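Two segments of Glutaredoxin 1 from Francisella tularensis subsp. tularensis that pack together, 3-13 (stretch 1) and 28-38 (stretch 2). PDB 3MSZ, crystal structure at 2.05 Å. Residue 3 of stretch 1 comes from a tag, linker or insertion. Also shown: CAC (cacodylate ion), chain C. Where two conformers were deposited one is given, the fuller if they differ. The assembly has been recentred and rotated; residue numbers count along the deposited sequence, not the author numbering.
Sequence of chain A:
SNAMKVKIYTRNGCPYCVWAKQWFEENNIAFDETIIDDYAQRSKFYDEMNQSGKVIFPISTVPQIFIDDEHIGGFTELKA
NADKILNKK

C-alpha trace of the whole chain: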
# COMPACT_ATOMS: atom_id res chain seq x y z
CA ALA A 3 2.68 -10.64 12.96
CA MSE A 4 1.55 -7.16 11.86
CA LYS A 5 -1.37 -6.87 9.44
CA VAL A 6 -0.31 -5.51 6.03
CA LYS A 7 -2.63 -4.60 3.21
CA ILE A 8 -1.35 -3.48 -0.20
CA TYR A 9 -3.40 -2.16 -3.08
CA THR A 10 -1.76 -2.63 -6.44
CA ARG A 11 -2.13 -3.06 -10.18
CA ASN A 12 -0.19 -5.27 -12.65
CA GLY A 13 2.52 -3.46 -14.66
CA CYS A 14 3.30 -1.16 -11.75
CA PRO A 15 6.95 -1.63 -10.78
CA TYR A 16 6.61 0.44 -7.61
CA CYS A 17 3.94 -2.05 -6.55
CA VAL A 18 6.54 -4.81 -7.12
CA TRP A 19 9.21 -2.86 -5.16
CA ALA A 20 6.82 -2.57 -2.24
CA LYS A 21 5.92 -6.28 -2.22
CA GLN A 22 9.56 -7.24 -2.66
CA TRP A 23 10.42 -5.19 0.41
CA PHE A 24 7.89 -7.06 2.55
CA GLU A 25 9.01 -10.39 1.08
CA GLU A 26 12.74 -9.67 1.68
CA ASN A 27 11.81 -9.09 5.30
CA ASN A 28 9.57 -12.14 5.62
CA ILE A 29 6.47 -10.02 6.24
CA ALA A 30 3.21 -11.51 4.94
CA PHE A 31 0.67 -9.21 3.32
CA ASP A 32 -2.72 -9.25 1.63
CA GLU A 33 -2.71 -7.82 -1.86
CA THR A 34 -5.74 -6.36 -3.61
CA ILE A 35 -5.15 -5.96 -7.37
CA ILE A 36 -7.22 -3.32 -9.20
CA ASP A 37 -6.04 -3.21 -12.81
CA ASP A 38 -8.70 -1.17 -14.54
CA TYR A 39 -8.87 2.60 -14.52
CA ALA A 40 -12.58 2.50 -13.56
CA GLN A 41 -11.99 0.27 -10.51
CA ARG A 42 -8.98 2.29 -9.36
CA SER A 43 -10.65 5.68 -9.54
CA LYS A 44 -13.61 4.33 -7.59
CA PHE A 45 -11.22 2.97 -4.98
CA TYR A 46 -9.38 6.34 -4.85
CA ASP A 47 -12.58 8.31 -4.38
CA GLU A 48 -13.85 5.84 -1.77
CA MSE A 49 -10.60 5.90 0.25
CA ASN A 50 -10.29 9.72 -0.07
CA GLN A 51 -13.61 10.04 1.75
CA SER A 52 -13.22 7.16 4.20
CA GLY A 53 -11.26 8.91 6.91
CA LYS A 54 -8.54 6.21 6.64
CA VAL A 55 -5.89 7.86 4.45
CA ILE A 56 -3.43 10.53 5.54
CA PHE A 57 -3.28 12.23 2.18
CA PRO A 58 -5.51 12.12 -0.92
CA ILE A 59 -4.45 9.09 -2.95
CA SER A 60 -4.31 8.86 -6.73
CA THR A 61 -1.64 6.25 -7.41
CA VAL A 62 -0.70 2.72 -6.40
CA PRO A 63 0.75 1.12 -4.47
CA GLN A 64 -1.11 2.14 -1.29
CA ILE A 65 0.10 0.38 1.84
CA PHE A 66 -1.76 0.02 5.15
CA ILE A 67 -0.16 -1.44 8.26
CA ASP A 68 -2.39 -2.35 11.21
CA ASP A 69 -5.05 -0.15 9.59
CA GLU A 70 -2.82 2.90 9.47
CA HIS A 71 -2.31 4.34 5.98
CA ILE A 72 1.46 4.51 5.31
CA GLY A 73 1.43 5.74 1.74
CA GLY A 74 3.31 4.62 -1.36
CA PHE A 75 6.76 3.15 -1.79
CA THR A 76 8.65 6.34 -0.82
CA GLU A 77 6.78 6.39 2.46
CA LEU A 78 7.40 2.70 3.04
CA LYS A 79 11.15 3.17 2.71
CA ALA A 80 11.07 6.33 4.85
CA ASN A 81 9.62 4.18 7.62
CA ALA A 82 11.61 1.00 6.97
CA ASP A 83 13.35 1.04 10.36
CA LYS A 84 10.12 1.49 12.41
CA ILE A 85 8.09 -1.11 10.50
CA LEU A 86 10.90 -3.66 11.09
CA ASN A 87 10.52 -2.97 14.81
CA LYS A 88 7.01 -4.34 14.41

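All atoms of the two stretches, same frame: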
# COMPACT_ATOMS: atom_id res chain seq x y z
N ALA A 3 2.97 -11.06 14.32
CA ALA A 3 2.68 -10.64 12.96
C ALA A 3 1.87 -9.33 12.94
O ALA A 3 0.86 -9.20 13.65
CB ALA A 3 1.94 -11.75 12.21
N MSE A 4 2.32 -8.36 12.14
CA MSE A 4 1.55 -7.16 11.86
C MSE A 4 0.65 -7.43 10.66
O MSE A 4 0.92 -8.33 9.88
CB MSE A 4 2.45 -5.95 11.61
CG MSE A 4 2.99 -5.87 10.20
SE MSE A 4 4.60 -4.78 10.02
CE MSE A 4 5.89 -6.12 10.58
N LYS A 5 -0.44 -6.70 10.54
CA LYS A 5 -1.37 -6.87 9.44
C LYS A 5 -1.10 -5.84 8.33
O LYS A 5 -1.26 -4.63 8.53
CB LYS A 5 -2.81 -6.71 9.94
CG LYS A 5 -3.82 -6.26 8.88
CD LYS A 5 -5.20 -5.95 9.51
CE LYS A 5 -6.17 -5.33 8.48
NZ LYS A 5 -7.60 -5.24 8.95
N VAL A 6 -0.68 -6.34 7.17
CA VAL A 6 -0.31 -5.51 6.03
C VAL A 6 -1.29 -5.69 4.90
O VAL A 6 -1.57 -6.80 4.47
CB VAL A 6 1.08 -5.86 5.49
CG1 VAL A 6 1.45 -4.92 4.30
CG2 VAL A 6 2.13 -5.81 6.61
N LYS A 7 -1.81 -4.58 4.40
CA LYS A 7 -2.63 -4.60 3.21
C LYS A 7 -2.01 -3.70 2.14
O LYS A 7 -1.64 -2.55 2.41
CB LYS A 7 -4.04 -4.09 3.56
CG LYS A 7 -5.00 -4.07 2.40
CD LYS A 7 -5.38 -5.48 1.97
CE LYS A 7 -6.46 -5.48 0.91
NZ LYS A 7 -7.77 -5.03 1.45
N ILE A 8 -1.88 -4.23 0.93
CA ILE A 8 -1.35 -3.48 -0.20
C ILE A 8 -2.30 -3.50 -1.39
O ILE A 8 -2.72 -4.56 -1.85
CB ILE A 8 -0.00 -4.03 -0.72
CG1 ILE A 8 0.90 -4.46 0.45
CG2 ILE A 8 0.69 -2.97 -1.57
CD1 ILE A 8 2.30 -4.95 0.02
N TYR A 9 -2.60 -2.31 -1.90
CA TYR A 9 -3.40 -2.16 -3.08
C TYR A 9 -2.49 -1.88 -4.26
O TYR A 9 -1.66 -0.97 -4.20
CB TYR A 9 -4.39 -1.00 -2.87
CG TYR A 9 -5.43 -1.32 -1.81
CD1 TYR A 9 -6.61 -1.97 -2.15
CD2 TYR A 9 -5.25 -0.93 -0.48
CE1 TYR A 9 -7.58 -2.25 -1.19
CE2 TYR A 9 -6.23 -1.21 0.50
CZ TYR A 9 -7.39 -1.87 0.12
OH TYR A 9 -8.38 -2.17 1.04
N THR A 10 -2.68 -2.65 -5.33
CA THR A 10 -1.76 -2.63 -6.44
C THR A 10 -2.47 -2.76 -7.78
O THR A 10 -3.70 -2.90 -7.85
CB THR A 10 -0.76 -3.82 -6.35
OG1 THR A 10 -1.49 -5.03 -6.50
CG2 THR A 10 -0.07 -3.85 -4.99
N ARG A 11 -1.69 -2.67 -8.85
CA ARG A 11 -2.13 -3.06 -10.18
C ARG A 11 -0.96 -3.83 -10.83
O ARG A 11 0.22 -3.71 -10.38
CB ARG A 11 -2.54 -1.83 -11.00
CG ARG A 11 -1.33 -1.02 -11.52
CD ARG A 11 -1.81 0.21 -12.31
NE ARG A 11 -0.70 1.06 -12.76
CZ ARG A 11 0.12 0.77 -13.78
NH1 ARG A 11 1.08 1.62 -14.11
NH2 ARG A 11 -0.02 -0.36 -14.48
N ASN A 12 -1.26 -4.63 -11.84
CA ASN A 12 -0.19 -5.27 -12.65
C ASN A 12 0.47 -4.23 -13.57
O ASN A 12 -0.18 -3.29 -14.02
CB ASN A 12 -0.77 -6.42 -13.48
CG ASN A 12 -1.34 -7.54 -12.62
OD1 ASN A 12 -0.61 -8.16 -11.84
ND2 ASN A 12 -2.64 -7.79 -12.74
N GLY A 13 1.77 -4.40 -13.84
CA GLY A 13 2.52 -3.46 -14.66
C GLY A 13 2.95 -2.20 -13.91
O GLY A 13 3.33 -1.20 -14.52
N ASN A 28 10.42 -11.08 5.15
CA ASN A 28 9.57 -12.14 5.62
C ASN A 28 8.31 -11.61 6.31
O ASN A 28 7.90 -12.10 7.37
CB ASN A 28 10.33 -13.04 6.58
CG ASN A 28 9.63 -14.37 6.78
OD1 ASN A 28 9.12 -14.94 5.82
ND2 ASN A 28 9.58 -14.85 8.04
N ILE A 29 7.70 -10.59 5.71
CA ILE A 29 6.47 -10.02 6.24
C ILE A 29 5.33 -10.39 5.28
O ILE A 29 5.37 -10.04 4.10
CB ILE A 29 6.61 -8.49 6.42
CG1 ILE A 29 7.65 -8.20 7.49
CG2 ILE A 29 5.24 -7.83 6.75
CD1 ILE A 29 8.00 -6.73 7.62
N ALA A 30 4.35 -11.14 5.77
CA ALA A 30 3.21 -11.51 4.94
C ALA A 30 2.30 -10.31 4.71
O ALA A 30 2.29 -9.39 5.50
CB ALA A 30 2.41 -12.65 5.59
N PHE A 31 1.55 -10.33 3.63
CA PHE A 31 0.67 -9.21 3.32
C PHE A 31 -0.48 -9.73 2.48
O PHE A 31 -0.35 -10.78 1.83
CB PHE A 31 1.42 -8.10 2.55
CG PHE A 31 2.06 -8.58 1.26
CD1 PHE A 31 3.40 -8.99 1.24
CD2 PHE A 31 1.33 -8.64 0.08
CE1 PHE A 31 3.99 -9.44 0.05
CE2 PHE A 31 1.91 -9.09 -1.13
CZ PHE A 31 3.24 -9.48 -1.14
N ASP A 32 -1.59 -9.00 2.51
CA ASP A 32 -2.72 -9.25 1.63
C ASP A 32 -2.73 -8.21 0.52
O ASP A 32 -2.74 -6.98 0.77
CB ASP A 32 -4.04 -9.19 2.41
CG ASP A 32 -5.25 -9.50 1.52
OD1 ASP A 32 -5.34 -10.65 1.02
OD2 ASP A 32 -6.10 -8.60 1.32
N GLU A 33 -2.74 -8.70 -0.71
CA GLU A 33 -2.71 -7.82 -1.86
C GLU A 33 -4.11 -7.77 -2.48
O GLU A 33 -4.75 -8.80 -2.72
CB GLU A 33 -1.70 -8.33 -2.91
CG GLU A 33 -1.56 -7.40 -4.13
CD GLU A 33 -0.62 -7.97 -5.22
OE1 GLU A 33 -0.37 -9.19 -5.19
OE2 GLU A 33 -0.13 -7.22 -6.11
N THR A 34 -4.56 -6.56 -2.78
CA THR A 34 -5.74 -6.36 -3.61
C THR A 34 -5.33 -5.72 -4.93
O THR A 34 -4.80 -4.60 -4.93
CB THR A 34 -6.71 -5.45 -2.90
OG1 THR A 34 -7.16 -6.12 -1.72
CG2 THR A 34 -7.91 -5.11 -3.78
N ILE A 35 -5.54 -6.43 -6.04
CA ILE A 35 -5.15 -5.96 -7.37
C ILE A 35 -6.35 -5.29 -8.07
O ILE A 35 -7.40 -5.90 -8.22
CB ILE A 35 -4.67 -7.09 -8.28
CG1 ILE A 35 -3.43 -7.77 -7.71
CG2 ILE A 35 -4.30 -6.54 -9.67
CD1 ILE A 35 -2.99 -8.99 -8.50
N ILE A 36 -6.18 -4.04 -8.47
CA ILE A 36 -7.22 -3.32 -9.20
C ILE A 36 -6.65 -2.77 -10.50
O ILE A 36 -6.13 -1.65 -10.55
CB ILE A 36 -7.79 -2.17 -8.36
CG1 ILE A 36 -6.67 -1.48 -7.58
CG2 ILE A 36 -8.85 -2.71 -7.40
CD1 ILE A 36 -7.16 -0.48 -6.51
N ASP A 37 -6.72 -3.57 -11.56
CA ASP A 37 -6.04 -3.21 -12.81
C ASP A 37 -6.74 -2.10 -13.59
O ASP A 37 -6.11 -1.17 -14.12
CB ASP A 37 -5.81 -4.43 -13.71
CG ASP A 37 -4.52 -5.20 -13.37
OD1 ASP A 37 -3.72 -4.73 -12.51
OD2 ASP A 37 -4.30 -6.27 -13.97
N ASP A 38 -8.06 -2.14 -13.64
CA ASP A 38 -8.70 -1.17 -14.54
C ASP A 38 -8.86 0.25 -13.98
O ASP A 38 -8.98 0.47 -12.76
CB ASP A 38 -9.97 -1.71 -15.21
CG ASP A 38 -11.11 -1.83 -14.26
OD1 ASP A 38 -10.93 -2.54 -13.24
OD2 ASP A 38 -12.18 -1.24 -14.53
AS CAC C . -0.53 4.60 -11.64
O1 CAC C . 0.81 3.62 -12.15
O2 CAC C . -0.37 4.73 -9.93
C1 CAC C . -0.43 6.38 -12.47
C2 CAC C . -2.23 3.73 -12.07
O HOH W 1 -9.92 -5.41 -0.28
O HOH W 2 -2.61 -2.64 -14.40

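The apolar part of the contact lies where the first stretch enters its strand. V6 sits at its centre, its CA-to-CB bond directed toward the second stretch: CG2 of V6 lies 3.7 Å from CG2 of I29, and CG1 of V6 is 3.6 Å from CB of F31. I29 points back toward the first stretch and also receives the end of selenomethionine M4, whose CE approaches CD1 of I29 to 3.7 Å. Further along, CD1 of I8 rests over one face of the F31 ring, 4.1 Å from its centroid and 24° off the ring normal, a CH-pi contact that places a methyl group against the pi cloud. These side chains bury hydrocarbon surface without needing directional partners.

The backbones run alongside this cluster as parallel strands, that of the second stretch ending at I35, whose axes diverge by only 21° and approach to 4.7 Å. The hydrogen bonds form the ladder typical of parallel pairing, in which one residue bonds through both its N and its O to residues two apart on its neighbour. Thus I8 N donates to D32 O and T34 N donates to I8 O, each at 2.9 Å; T10 N then donates to T34 O at 2.9 Å, and I36 N to T10 O at 2.8 Å. At the start of the ladder, D32 N donates to V6 O, also at 2.9 Å. All five bonds are close to linear, as expected of strands held in good register.

Side chains alternate across the sheet. K7, D32, Y9 and T34 share one face, where CD1 of Y9 packs 3.6 Å from CB of T34. The K7 side chain bends so that its NZ donates to OH of Y9 at 3.0 Å, while a long salt bridge links NZ of K7 to OD2 of D32 at 3.9 Å. Water 1 joins this group, accepting from NZ of K7 at 2.8 Å and lying 3.2 Å from OG1 of T34. On the face carrying I8, E33, T10 and I35, the extended E33 side chain brings its OE2 to OG1 of T10, which donates a short 2.6 Å hydrogen bond.

Beyond the strands, the D37 carboxylate clasps N12 with both oxygens: N of N12 donates to OD1 of D37 and ND2 of N12 to OD2 of D37, each at 2.6 Å. This charged acceptor satisfies a backbone and a side-chain donor together, extending the pairing past the ladder. Water 2 reinforces it, donating to O of N12 at 2.5 Å and, weakly, to OD1 of D37 at 3.0 Å.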